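Local atomic coordinates of UDP-glucose:anthocyanidin 3-O-glucosyltransferase (Clitoria ternatea, PDB entry 4REL), a protein that belongs to the plant glycosyltransferases of the GT-B fold, with two domains each built round a parallel beta sheet flanked by helices. Residues V223-M226 against R227-Q231; E216-P219 against P220-K224; E314-S317 against T318-K321; N393-V396 against K397-L401; A75-P78 against I79-L82. All coordinates share one frame; numbering follows the deposited sequence.

How the contacts relate
Contacts 1 and 2 share V223 and K224 and follow helix 220-229 from its N-cap toward its C-terminal part, their centres about 10 Å apart, in the domain with the seven-stranded parallel sheet. Contacts 3 and 4 belong to the domain with the six-stranded sheet, about 19 Å apart between centres; contact 3 leads into its edge strand 320-323, and contact 4 lies within helix 392-403. Contact 5, about 33 to 35 Å from each of the others between centres, alone contributes residues, P78 and L82, to the KMP pocket. The side chains of F222 in contact 2 and M226 in contact 1 stay about 12 and 13 Å from KMP.

Contact 1 (V223-M226 against R227-Q231); sequences VKYM and RSKLQ
M226 and L230 form the tightly packed flank of the C-terminal part of helix 220-229. The M226 chain, bent at chi2 and chi3, lays CE against L230 CD1 at 3.6 Å, the two side chains meeting at a slant. The M226 carbonyl O accepts K229 N at 3.0 Å and, weakly, L230 N. Y225 and K229 make a looser, water-bridged side. K229 CG stands over one face of the Y225 ring, toward its rim, while K229 CE reaches 3.4 Å from Y225 OH. One water, in the plane of the ring, joins Y225 OH (2.6 Å) to K229 NZ (2.8 Å); N147 ND2 also bonds that hydroxyl. The solvent side belongs to S228 and R227. S228 turns OG back along the helix (chi1 80°) to donate to Y225 O at 2.6 Å. In the conformer given, R227 runs alongside V223, NE 3.5 Å from V223 CG1, and NH1 bonds L233 O. The helix is the crossover between parallel strands 208-211 and 233-235: V223 and M226 rest on L233, whereas Y225 faces loop residues S143, F146 and P168.

Contact 2 (E216-P219 against P220-K224); sequences ELDP and PLFVK
The D218 carboxylate and the F222 ring stand with their planes 89° apart, the side chains meeting at a slant. D218 OD2 sits at the ring edge, close to its plane, 3.6 Å from F222 CE2. F222 CG, anti to the backbone N (chi1 157°), brings that edge to the carboxylate; separately, F222 CB packs 4.1 Å from P219 CB. Beside the ring, V223 points CG2 at the same aspartate, 3.7 Å from D218 CB. Both carboxylate oxygens are held from outside, OD1 by S139 OG and OD2 by Y235 OH, which would fix the rotation of the group and gives both oxygens of the buried carboxylate a partner. P219 O accepts V223 N at 3.0 Å in the carbonyl plane and also lies at the edge of the F222 ring. P220 falls in the first helical turn, where a proline costs no backbone bond. This is a helix N-terminus with P219 at the N-cap and P220 as first helical residue, at the entry to the beta-alpha-beta crossover from strand 208-211 to 233-235 in a Rossmann-like GT-B domain.

Contact 3 (E314-S317 against T318-K321); sequences ERTS and TRGK
R319 bends back over T316, bringing one face of its guanidinium against the threonine methyl. With chi1 64° its CG lies between the backbone N and the carbonyl carbon, and the chain then runs straight to NE, carrying the flat head across the turn. T316 CG2 stands above that head, offset toward its rim, 3.7 Å from R319 NH2. T316 holds its own hydroxyl in the equivalent rotamer (chi1 59°), which sends the methyl beside its backbone N, toward the arginine, and leaves OG1 to F312 O, one turn back in helix 312-315. A water also donates to T316 OG1 at 3.0 Å and reaches G320 O weakly. In the backbone, T316 O accepts R319 N at 2.9 Å, from above the carbonyl plane, with G320 N adding a weak bond; the backbone angles of S317 and T318 make this a type I beta turn. S317 and T318 line its exposed outer side, T318 CG2 4.1 Å from S317 OG. E290, from helix 279-292, fastens both arginines: its carboxylate forms a salt bridge with R315 NE, and its carbonyl O takes R319 NH2. The turn thus closes the crossover from strand 296-299 through helix 312-315 to edge strand 320-323, and R319 and K321 already pair by backbone bonds with strand 296-299, R319 at F296 and K321 at F296 and W298.

Contact 4 (N393-V396 against K397-L401); sequences NGFV and KSLNL
F395 CG lies opposite its backbone N (chi1 -174°) and L399 CG opposite its carbonyl carbon (chi1 -74°); the first torsion turns a ring face along helix 392-403 and the second brings CD1 against it, an i to i+4 CH-pi pair. L399 CD1 lies over the centre of the ring, 3.9 Å from the F395 centroid and 11° off its normal. The leucine branch point also packs close, L399 CG 3.6 Å from F395 CE1. This buried flank faces strand 359-361, where F395, S398 and L399 all touch I360. F395 further leans on V285 and A288 of helix 279-292, and its ring also meets that of F390. On the outer side K397 lies extended, its CG 3.3 Å from N393 O, and its amine makes a long, weak ion pair with E386. V396 and N400 run side by side in the same direction, bringing V396 CG1 to 3.5 Å from N400 ND2. That amide nitrogen serves as a second donor to the carbonyl of V396: N400 N at 3.0 Å and N400 ND2 at 2.9 Å reach V396 O from opposite faces of its plane.

Contact 5 (A75-P78 against I79-L82); sequences ANNP and IEKL. With KMP (3,5,7-trihydroxy-2-(4-hydroxyphenyl)-4H-chromen-4-one), chain B.
E80 OE1 is gripped by the backbone of A75 and by a water. A75 N donates to it at 2.8 Å, from above the carboxylate plane, and the water donates to E80 OE1 at 2.7 Å. That water in turn accepts N77 ND2 at 3.0 Å, so the asparagine amide and the carboxylate, side chains crossing nearly at a right angle, are joined through one molecule. The other carboxylate oxygen, OE2, bonds H72 NE2. E80 reaches back this far because its chain is extended all along, its CG lying opposite the backbone N (chi1 178°). N77 uses the other end of its amide on the helix start: OD1 accepts I79 N at 3.2 Å, from above the carbonyl plane, and E80 N weakly at 3.5 Å. A second water donates to N77 O at 2.6 Å and accepts K81 N, serving a backbone N-H of the first helical turn. Toward the interior, L82 CG packs against P78 O at 3.4 Å, and L82 CD1 comes 3.5 Å from KMP C18, on the hydroxyphenyl ring; I79 nearby touches F192 and F365. N77 thus forms an Asx turn that caps helix 80-86, and the capped end supplies P78 and L82 to the wall of the KMP pocket, where H17 and D181 bond the ligand.

Contact 1 (V223-M226 against R227-Q231)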
loop_
_atom_site.group_PDB
_atom_site.type_symbol
_atom_site.label_atom_id
_atom_site.label_comp_id
_atom_site.label_asym_id
_atom_site.label_seq_id
_atom_site.Cartn_x
_atom_site.Cartn_y
_atom_site.Cartn_z
ATOM N N VAL A 223 -0.066 -7.520 17.045
ATOM C CA VAL A 223 -1.253 -8.228 16.597
ATOM C C VAL A 223 -2.197 -8.404 17.774
ATOM O O VAL A 223 -3.392 -8.142 17.649
ATOM C CB VAL A 223 -0.910 -9.589 15.964
ATOM C CG1 VAL A 223 -2.180 -10.361 15.625
ATOM C CG2 VAL A 223 -0.048 -9.389 14.713
ATOM N N LYS A 224 -1.653 -8.811 18.924
ATOM C CA LYS A 224 -2.469 -8.955 20.133
ATOM C C LYS A 224 -3.090 -7.632 20.549
ATOM O O LYS A 224 -4.262 -7.582 20.902
ATOM C CB LYS A 224 -1.659 -9.536 21.296
ATOM C CG LYS A 224 -1.390 -11.016 21.163
ATOM C CD LYS A 224 -0.781 -11.566 22.444
ATOM C CE LYS A 224 -0.640 -13.079 22.373
ATOM N NZ LYS A 224 -0.154 -13.650 23.659
ATOM N N TYR A 225 -2.306 -6.562 20.500
ATOM C CA TYR A 225 -2.834 -5.239 20.815
ATOM C C TYR A 225 -4.023 -4.876 19.919
ATOM O O TYR A 225 -5.057 -4.410 20.404
ATOM C CB TYR A 225 -1.731 -4.177 20.717
ATOM C CG TYR A 225 -2.204 -2.763 20.976
ATOM C CD1 TYR A 225 -2.419 -2.310 22.271
ATOM C CD2 TYR A 225 -2.421 -1.878 19.925
ATOM C CE1 TYR A 225 -2.839 -1.010 22.512
ATOM C CE2 TYR A 225 -2.844 -0.576 20.156
ATOM C CZ TYR A 225 -3.052 -0.154 21.450
ATOM O OH TYR A 225 -3.463 1.128 21.693
ATOM N N MET A 226 -3.897 -5.096 18.615
ATOM C CA MET A 226 -4.989 -4.736 17.727
ATOM C C MET A 226 -6.209 -5.613 17.953
ATOM O O MET A 226 -7.331 -5.146 17.834
ATOM C CB MET A 226 -4.560 -4.760 16.260
ATOM C CG MET A 226 -3.552 -3.678 15.907
ATOM S SD MET A 226 -4.124 -2.007 16.325
ATOM C CE MET A 226 -5.765 -2.084 15.618
ATOM N N ARG A 227 -5.998 -6.883 18.291
ATOM C CA ARG A 227 -7.131 -7.763 18.576
ATOM C C ARG A 227 -7.916 -7.250 19.776
ATOM O O ARG A 227 -9.132 -7.410 19.849
ATOM C CB ARG A 227 -6.677 -9.205 18.822
ATOM C CG ARG A 227 -6.100 -9.876 17.594
ATOM C CD ARG A 227 -5.970 -11.384 17.766
ATOM N NE ARG A 227 -5.151 -11.959 16.705
ATOM C CZ ARG A 227 -5.570 -12.159 15.458
ATOM N NH1 ARG A 227 -6.816 -11.852 15.110
ATOM N NH2 ARG A 227 -4.747 -12.684 14.563
ATOM N N SER A 228 -7.211 -6.629 20.714
ATOM C CA SER A 228 -7.848 -6.111 21.921
ATOM C C SER A 228 -8.663 -4.846 21.642
ATOM O O SER A 228 -9.485 -4.433 22.458
ATOM C CB SER A 228 -6.809 -5.827 23.005
ATOM O OG SER A 228 -6.174 -4.588 22.778
ATOM N N LYS A 229 -8.442 -4.236 20.483
ATOM C CA LYS A 229 -9.132 -2.994 20.133
ATOM C C LYS A 229 -10.298 -3.196 19.179
ATOM O O LYS A 229 -11.155 -2.322 19.057
ATOM C CB LYS A 229 -8.153 -2.007 19.492
ATOM C CG LYS A 229 -7.040 -1.542 20.433
ATOM C CD LYS A 229 -7.597 -0.687 21.573
ATOM C CE LYS A 229 -6.482 -0.171 22.473
ATOM N NZ LYS A 229 -6.962 0.881 23.427
ATOM N N LEU A 230 -10.311 -4.330 18.487
ATOM C CA LEU A 230 -11.247 -4.540 17.380
ATOM C C LEU A 230 -12.194 -5.701 17.637
ATOM O O LEU A 230 -11.895 -6.587 18.437
ATOM C CB LEU A 230 -10.470 -4.775 16.075
ATOM C CG LEU A 230 -9.462 -3.687 15.682
ATOM C CD1 LEU A 230 -8.554 -4.179 14.551
ATOM C CD2 LEU A 230 -10.150 -2.374 15.296
ATOM N N GLN A 231 -13.333 -5.709 16.945
ATOM C CA GLN A 231 -14.265 -6.822 17.070
ATOM C C GLN A 231 -13.667 -8.093 16.495
ATOM O O GLN A 231 -13.858 -9.181 17.033
ATOM C CB GLN A 231 -15.596 -6.502 16.377
ATOM C CG GLN A 231 -16.305 -5.308 16.977
ATOM C CD GLN A 231 -17.680 -5.079 16.388
ATOM O OE1 GLN A 231 -18.388 -6.029 16.031
ATOM N NE2 GLN A 231 -18.075 -3.815 16.294
HETATM O O HOH W 1 -4.377 1.727 24.032
#

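Contact 2 (E216-P219 against P220-K224)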
loop_
_atom_site.group_PDB
_atom_site.type_symbol
_atom_site.label_atom_id
_atom_site.label_comp_id
_atom_site.label_asym_id
_atom_site.label_seq_id
_atom_site.Cartn_x
_atom_site.Cartn_y
_atom_site.Cartn_z
ATOM N N GLU A 216 2.048 -13.322 10.012
ATOM C CA GLU A 216 3.303 -13.903 10.491
ATOM C C GLU A 216 4.473 -12.921 10.460
ATOM O O GLU A 216 5.495 -13.143 11.113
ATOM C CB GLU A 216 3.630 -15.165 9.679
ATOM C CG GLU A 216 2.651 -16.323 9.878
ATOM C CD GLU A 216 1.398 -16.239 9.006
ATOM O OE1 GLU A 216 1.153 -15.188 8.371
ATOM O OE2 GLU A 216 0.657 -17.244 8.955
ATOM N N LEU A 217 4.325 -11.828 9.718
ATOM C CA LEU A 217 5.380 -10.815 9.618
ATOM C C LEU A 217 5.218 -9.656 10.590
ATOM O O LEU A 217 6.159 -8.897 10.815
ATOM C CB LEU A 217 5.467 -10.249 8.195
ATOM C CG LEU A 217 6.220 -11.046 7.139
ATOM C CD1 LEU A 217 6.421 -10.178 5.894
ATOM C CD2 LEU A 217 7.559 -11.505 7.682
ATOM N N ASP A 218 4.020 -9.487 11.135
ATOM C CA ASP A 218 3.777 -8.406 12.086
ATOM C C ASP A 218 4.239 -8.840 13.471
ATOM O O ASP A 218 4.191 -10.028 13.800
ATOM C CB ASP A 218 2.287 -8.033 12.120
ATOM C CG ASP A 218 1.871 -7.152 10.958
ATOM O OD1 ASP A 218 2.763 -6.598 10.271
ATOM O OD2 ASP A 218 0.648 -7.012 10.726
ATOM N N PRO A 219 4.693 -7.881 14.295
ATOM C CA PRO A 219 5.092 -8.250 15.658
ATOM C C PRO A 219 3.899 -8.836 16.399
ATOM O O PRO A 219 2.821 -8.231 16.369
ATOM C CB PRO A 219 5.493 -6.915 16.277
ATOM C CG PRO A 219 5.886 -6.057 15.092
ATOM C CD PRO A 219 4.935 -6.457 14.006
ATOM N N PRO A 220 4.066 -10.022 17.009
ATOM C CA PRO A 220 2.950 -10.702 17.678
ATOM C C PRO A 220 2.255 -9.837 18.738
ATOM O O PRO A 220 1.034 -9.931 18.888
ATOM C CB PRO A 220 3.619 -11.920 18.323
ATOM C CG PRO A 220 4.812 -12.186 17.465
ATOM C CD PRO A 220 5.291 -10.842 16.987
ATOM N N LEU A 221 3.009 -9.005 19.458
ATOM C CA LEU A 221 2.399 -8.099 20.439
ATOM C C LEU A 221 1.542 -7.019 19.792
ATOM O O LEU A 221 0.510 -6.631 20.338
ATOM C CB LEU A 221 3.461 -7.443 21.326
ATOM C CG LEU A 221 3.665 -8.087 22.692
ATOM C CD1 LEU A 221 4.095 -9.538 22.548
ATOM C CD2 LEU A 221 4.680 -7.292 23.504
ATOM N N PHE A 222 1.981 -6.511 18.641
ATOM C CA PHE A 222 1.152 -5.584 17.888
ATOM C C PHE A 222 -0.155 -6.267 17.490
ATOM O O PHE A 222 -1.231 -5.666 17.583
ATOM C CB PHE A 222 1.884 -5.048 16.645
ATOM C CG PHE A 222 0.959 -4.560 15.573
ATOM C CD1 PHE A 222 0.383 -3.301 15.650
ATOM C CD2 PHE A 222 0.652 -5.368 14.481
ATOM C CE1 PHE A 222 -0.498 -2.859 14.647
ATOM C CE2 PHE A 222 -0.213 -4.932 13.493
ATOM C CZ PHE A 222 -0.788 -3.678 13.579
ATOM N N VAL A 223 -0.066 -7.520 17.045
ATOM C CA VAL A 223 -1.253 -8.228 16.597
ATOM C C VAL A 223 -2.197 -8.404 17.774
ATOM O O VAL A 223 -3.392 -8.142 17.649
ATOM C CB VAL A 223 -0.910 -9.589 15.964
ATOM C CG1 VAL A 223 -2.180 -10.361 15.625
ATOM C CG2 VAL A 223 -0.048 -9.389 14.713
ATOM N N LYS A 224 -1.653 -8.811 18.924
ATOM C CA LYS A 224 -2.469 -8.955 20.133
ATOM C C LYS A 224 -3.090 -7.632 20.549
ATOM O O LYS A 224 -4.262 -7.582 20.902
ATOM C CB LYS A 224 -1.659 -9.536 21.296
ATOM C CG LYS A 224 -1.390 -11.016 21.163
ATOM C CD LYS A 224 -0.781 -11.566 22.444
ATOM C CE LYS A 224 -0.640 -13.079 22.373
ATOM N NZ LYS A 224 -0.154 -13.650 23.659
#

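Contact 3 (E314-S317 against T318-K321)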
loop_
_atom_site.group_PDB
_atom_site.type_symbol
_atom_site.label_atom_id
_atom_site.label_comp_id
_atom_site.label_asym_id
_atom_site.label_seq_id
_atom_site.Cartn_x
_atom_site.Cartn_y
_atom_site.Cartn_z
ATOM N N GLU A 314 22.858 8.326 -21.279
ATOM C CA GLU A 314 23.751 7.874 -22.337
ATOM C C GLU A 314 24.998 7.172 -21.786
ATOM O O GLU A 314 25.347 6.075 -22.234
ATOM C CB GLU A 314 24.147 9.051 -23.238
ATOM C CG GLU A 314 24.939 8.633 -24.457
ATOM C CD GLU A 314 25.118 9.765 -25.456
ATOM O OE1 GLU A 314 24.411 10.792 -25.333
ATOM O OE2 GLU A 314 25.960 9.616 -26.367
ATOM N N ARG A 315 25.661 7.785 -20.809
ATOM C CA ARG A 315 26.875 7.193 -20.244
ATOM C C ARG A 315 26.618 5.853 -19.532
ATOM O O ARG A 315 27.485 4.977 -19.527
ATOM C CB ARG A 315 27.591 8.167 -19.298
ATOM C CG ARG A 315 28.254 9.364 -19.982
ATOM C CD ARG A 315 29.055 10.177 -18.961
ATOM N NE ARG A 315 28.236 10.538 -17.806
ATOM C CZ ARG A 315 27.558 11.675 -17.695
ATOM N NH1 ARG A 315 27.606 12.584 -18.664
ATOM N NH2 ARG A 315 26.829 11.908 -16.613
ATOM N N THR A 316 25.431 5.687 -18.942
ATOM C CA THR A 316 25.128 4.457 -18.201
ATOM C C THR A 316 24.354 3.436 -19.026
ATOM O O THR A 316 23.960 2.396 -18.506
ATOM C CB THR A 316 24.324 4.745 -16.915
ATOM O OG1 THR A 316 23.105 5.403 -17.270
ATOM C CG2 THR A 316 25.123 5.657 -15.976
ATOM N N SER A 317 24.161 3.712 -20.314
ATOM C CA SER A 317 23.251 2.896 -21.116
ATOM C C SER A 317 23.701 1.443 -21.200
ATOM O O SER A 317 22.882 0.541 -21.354
ATOM C CB SER A 317 23.096 3.472 -22.523
ATOM O OG SER A 317 24.316 3.413 -23.241
ATOM N N THR A 318 25.003 1.212 -21.077
ATOM C CA THR A 318 25.524 -0.141 -21.206
ATOM C C THR A 318 25.392 -0.974 -19.928
ATOM O O THR A 318 25.699 -2.167 -19.940
ATOM C CB THR A 318 26.989 -0.129 -21.706
ATOM O OG1 THR A 318 27.752 0.793 -20.921
ATOM C CG2 THR A 318 27.046 0.318 -23.158
ATOM N N ARG A 319 24.943 -0.354 -18.834
ATOM C CA ARG A 319 24.797 -1.075 -17.570
ATOM C C ARG A 319 23.511 -0.745 -16.833
ATOM O O ARG A 319 23.259 -1.258 -15.751
ATOM C CB ARG A 319 26.002 -0.821 -16.646
ATOM C CG ARG A 319 26.150 0.639 -16.186
ATOM C CD ARG A 319 27.407 0.779 -15.335
ATOM N NE ARG A 319 27.614 2.111 -14.764
ATOM C CZ ARG A 319 28.208 3.120 -15.398
ATOM N NH1 ARG A 319 28.627 2.971 -16.648
ATOM N NH2 ARG A 319 28.374 4.283 -14.781
ATOM N N GLY A 320 22.684 0.111 -17.409
ATOM C CA GLY A 320 21.485 0.521 -16.709
ATOM C C GLY A 320 20.350 0.788 -17.661
ATOM O O GLY A 320 20.570 1.022 -18.846
ATOM N N LYS A 321 19.131 0.736 -17.137
ATOM C CA LYS A 321 17.944 1.037 -17.923
ATOM C C LYS A 321 17.156 2.078 -17.161
ATOM O O LYS A 321 16.829 1.869 -15.991
ATOM C CB LYS A 321 17.065 -0.209 -18.093
ATOM C CG LYS A 321 17.430 -1.103 -19.271
ATOM C CD LYS A 321 16.210 -1.875 -19.762
ATOM C CE LYS A 321 16.006 -1.684 -21.265
ATOM N NZ LYS A 321 16.816 -2.640 -22.090
HETATM O O HOH W 2 20.931 4.408 -19.095
#

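Contact 4 (N393-V396 against K397-L401)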
loop_
_atom_site.group_PDB
_atom_site.type_symbol
_atom_site.label_atom_id
_atom_site.label_comp_id
_atom_site.label_asym_id
_atom_site.label_seq_id
_atom_site.Cartn_x
_atom_site.Cartn_y
_atom_site.Cartn_z
ATOM N N ASN A 393 26.820 10.602 -2.075
ATOM C CA ASN A 393 27.690 9.793 -1.231
ATOM C C ASN A 393 26.945 8.820 -0.334
ATOM O O ASN A 393 27.352 7.673 -0.192
ATOM C CB ASN A 393 28.641 10.684 -0.421
ATOM C CG ASN A 393 29.670 11.387 -1.301
ATOM O OD1 ASN A 393 29.859 11.027 -2.469
ATOM N ND2 ASN A 393 30.343 12.393 -0.742
ATOM N N GLY A 394 25.836 9.267 0.246
ATOM C CA GLY A 394 25.075 8.423 1.152
ATOM C C GLY A 394 24.444 7.234 0.456
ATOM O O GLY A 394 24.488 6.113 0.954
ATOM N N PHE A 395 23.852 7.485 -0.706
ATOM C CA PHE A 395 23.179 6.441 -1.471
ATOM C C PHE A 395 24.197 5.430 -2.016
ATOM O O PHE A 395 23.933 4.226 -2.011
ATOM C CB PHE A 395 22.351 7.092 -2.587
ATOM C CG PHE A 395 21.494 6.135 -3.375
ATOM C CD1 PHE A 395 21.068 4.931 -2.842
ATOM C CD2 PHE A 395 21.110 6.466 -4.661
ATOM C CE1 PHE A 395 20.290 4.072 -3.588
ATOM C CE2 PHE A 395 20.327 5.612 -5.417
ATOM C CZ PHE A 395 19.913 4.412 -4.877
ATOM N N VAL A 396 25.356 5.909 -2.467
ATOM C CA VAL A 396 26.417 5.000 -2.900
ATOM C C VAL A 396 26.788 4.055 -1.761
ATOM O O VAL A 396 26.959 2.855 -1.973
ATOM C CB VAL A 396 27.684 5.764 -3.385
ATOM C CG1 VAL A 396 28.885 4.831 -3.472
ATOM C CG2 VAL A 396 27.434 6.406 -4.736
ATOM N N LYS A 397 26.910 4.596 -0.548
ATOM C CA LYS A 397 27.239 3.760 0.604
ATOM C C LYS A 397 26.163 2.710 0.861
ATOM O O LYS A 397 26.488 1.556 1.100
ATOM C CB LYS A 397 27.508 4.605 1.856
ATOM C CG LYS A 397 28.813 5.400 1.767
ATOM C CD LYS A 397 29.020 6.309 2.971
ATOM C CE LYS A 397 30.274 7.170 2.794
ATOM N NZ LYS A 397 30.550 8.019 3.986
ATOM N N SER A 398 24.890 3.100 0.774
ATOM C CA SER A 398 23.799 2.144 0.999
ATOM C C SER A 398 23.781 1.056 -0.070
ATOM O O SER A 398 23.524 -0.117 0.232
ATOM C CB SER A 398 22.446 2.856 1.056
ATOM O OG SER A 398 22.402 3.731 2.178
ATOM N N LEU A 399 24.042 1.446 -1.317
ATOM C CA LEU A 399 24.075 0.488 -2.422
ATOM C C LEU A 399 25.181 -0.528 -2.197
ATOM O O LEU A 399 24.974 -1.725 -2.383
ATOM C CB LEU A 399 24.278 1.203 -3.763
ATOM C CG LEU A 399 23.070 1.969 -4.308
ATOM C CD1 LEU A 399 23.482 2.924 -5.423
ATOM C CD2 LEU A 399 22.067 0.974 -4.839
ATOM N N ASN A 400 26.356 -0.063 -1.771
ATOM C CA ASN A 400 27.454 -0.993 -1.527
ATOM C C ASN A 400 27.183 -1.940 -0.371
ATOM O O ASN A 400 27.485 -3.135 -0.451
ATOM C CB ASN A 400 28.767 -0.241 -1.299
ATOM C CG ASN A 400 29.453 0.124 -2.596
ATOM O OD1 ASN A 400 30.189 -0.680 -3.172
ATOM N ND2 ASN A 400 29.222 1.342 -3.063
ATOM N N LEU A 401 26.617 -1.396 0.700
ATOM C CA LEU A 401 26.306 -2.175 1.892
ATOM C C LEU A 401 25.444 -3.379 1.547
ATOM O O LEU A 401 25.802 -4.513 1.869
ATOM C CB LEU A 401 25.595 -1.304 2.929
ATOM C CG LEU A 401 25.069 -2.049 4.156
ATOM C CD1 LEU A 401 26.235 -2.638 4.929
ATOM C CD2 LEU A 401 24.266 -1.117 5.039
#

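Contact 5 (A75-P78 against I79-L82)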
loop_
_atom_site.group_PDB
_atom_site.type_symbol
_atom_site.label_atom_id
_atom_site.label_comp_id
_atom_site.label_asym_id
_atom_site.label_seq_id
_atom_site.Cartn_x
_atom_site.Cartn_y
_atom_site.Cartn_z
ATOM N N ALA A 75 -5.655 21.797 -7.613
ATOM C CA ALA A 75 -4.239 22.134 -7.609
ATOM C C ALA A 75 -3.413 20.858 -7.694
ATOM O O ALA A 75 -3.914 19.760 -7.422
ATOM C CB ALA A 75 -3.885 22.912 -6.353
ATOM N N ASN A 76 -2.145 21.000 -8.065
ATOM C CA ASN A 76 -1.248 19.852 -8.141
ATOM C C ASN A 76 -0.689 19.506 -6.768
ATOM O O ASN A 76 0.496 19.690 -6.500
ATOM C CB ASN A 76 -0.112 20.100 -9.144
ATOM C CG ASN A 76 0.828 18.907 -9.279
ATOM O OD1 ASN A 76 0.467 17.769 -8.967
ATOM N ND2 ASN A 76 2.046 19.169 -9.739
ATOM N N ASN A 77 -1.553 19.013 -5.891
ATOM C CA ASN A 77 -1.105 18.494 -4.615
ATOM C C ASN A 77 -1.959 17.288 -4.255
ATOM O O ASN A 77 -3.167 17.266 -4.527
ATOM C CB ASN A 77 -1.123 19.574 -3.533
ATOM C CG ASN A 77 -2.474 19.730 -2.880
ATOM O OD1 ASN A 77 -2.804 19.018 -1.929
ATOM N ND2 ASN A 77 -3.253 20.683 -3.367
ATOM N N PRO A 78 -1.335 16.275 -3.649
ATOM C CA PRO A 78 -1.942 14.944 -3.570
ATOM C C PRO A 78 -3.125 14.842 -2.611
ATOM O O PRO A 78 -3.706 13.770 -2.509
ATOM C CB PRO A 78 -0.790 14.080 -3.053
ATOM C CG PRO A 78 -0.002 15.019 -2.188
ATOM C CD PRO A 78 -0.072 16.353 -2.890
ATOM N N ILE A 79 -3.473 15.917 -1.916
ATOM C CA ILE A 79 -4.527 15.816 -0.914
ATOM C C ILE A 79 -5.864 16.368 -1.405
ATOM O O ILE A 79 -6.926 15.920 -0.962
ATOM C CB ILE A 79 -4.126 16.505 0.401
ATOM C CG1 ILE A 79 -2.777 15.965 0.885
ATOM C CG2 ILE A 79 -5.159 16.253 1.487
ATOM C CD1 ILE A 79 -2.775 14.457 1.078
ATOM N N GLU A 80 -5.820 17.337 -2.313
ATOM C CA GLU A 80 -7.053 18.017 -2.727
ATOM C C GLU A 80 -8.150 17.077 -3.220
ATOM O O GLU A 80 -9.291 17.152 -2.751
ATOM C CB GLU A 80 -6.798 19.090 -3.786
ATOM C CG GLU A 80 -8.109 19.732 -4.230
ATOM C CD GLU A 80 -7.932 21.030 -4.979
ATOM O OE1 GLU A 80 -6.789 21.523 -5.070
ATOM O OE2 GLU A 80 -8.947 21.550 -5.487
ATOM N N LYS A 81 -7.822 16.187 -4.154
ATOM C CA LYS A 81 -8.849 15.291 -4.682
ATOM C C LYS A 81 -9.379 14.340 -3.619
ATOM O O LYS A 81 -10.549 13.932 -3.677
ATOM C CB LYS A 81 -8.343 14.516 -5.902
ATOM C CG LYS A 81 -8.254 15.380 -7.162
ATOM C CD LYS A 81 -7.611 14.618 -8.307
ATOM C CE LYS A 81 -7.758 15.377 -9.614
ATOM N NZ LYS A 81 -6.967 14.739 -10.699
ATOM N N LEU A 82 -8.532 13.990 -2.655
ATOM C CA LEU A 82 -8.964 13.154 -1.531
ATOM C C LEU A 82 -10.003 13.898 -0.696
ATOM O O LEU A 82 -11.053 13.347 -0.364
ATOM C CB LEU A 82 -7.795 12.739 -0.626
ATOM C CG LEU A 82 -6.465 12.254 -1.201
ATOM C CD1 LEU A 82 -5.577 11.710 -0.089
ATOM C CD2 LEU A 82 -6.645 11.222 -2.274
HETATM C C1 KMP B . -1.092 8.002 6.476
HETATM C C2 KMP B . -1.310 6.922 5.637
HETATM C C3 KMP B . -1.663 7.179 4.223
HETATM C C4 KMP B . -1.766 8.573 3.747
HETATM C C5 KMP B . -1.534 9.588 4.666
HETATM C C6 KMP B . -1.205 9.305 5.994
HETATM C C9 KMP B . -1.904 6.064 3.279
HETATM C C10 KMP B . -2.254 6.411 1.882
HETATM C C11 KMP B . -2.339 7.859 1.501
HETATM C C14 KMP B . -2.683 8.300 0.113
HETATM C C15 KMP B . -3.204 7.425 -0.838
HETATM C C16 KMP B . -3.508 7.870 -2.115
HETATM C C17 KMP B . -3.288 9.195 -2.456
HETATM C C18 KMP B . -2.771 10.076 -1.515
HETATM C C19 KMP B . -2.473 9.628 -0.235
HETATM O O12 KMP B . -2.091 8.844 2.438
HETATM O O13 KMP B . -1.816 4.873 3.661
HETATM O O24 KMP B . -3.584 9.626 -3.714
HETATM O O27 KMP B . -2.470 5.395 1.001
HETATM O O29 KMP B . -0.988 10.341 6.851
HETATM O O30 KMP B . -1.207 5.642 6.086
HETATM O O HOH W 3 -5.601 22.430 -2.835
HETATM O O HOH W 4 -5.240 15.871 -5.397
#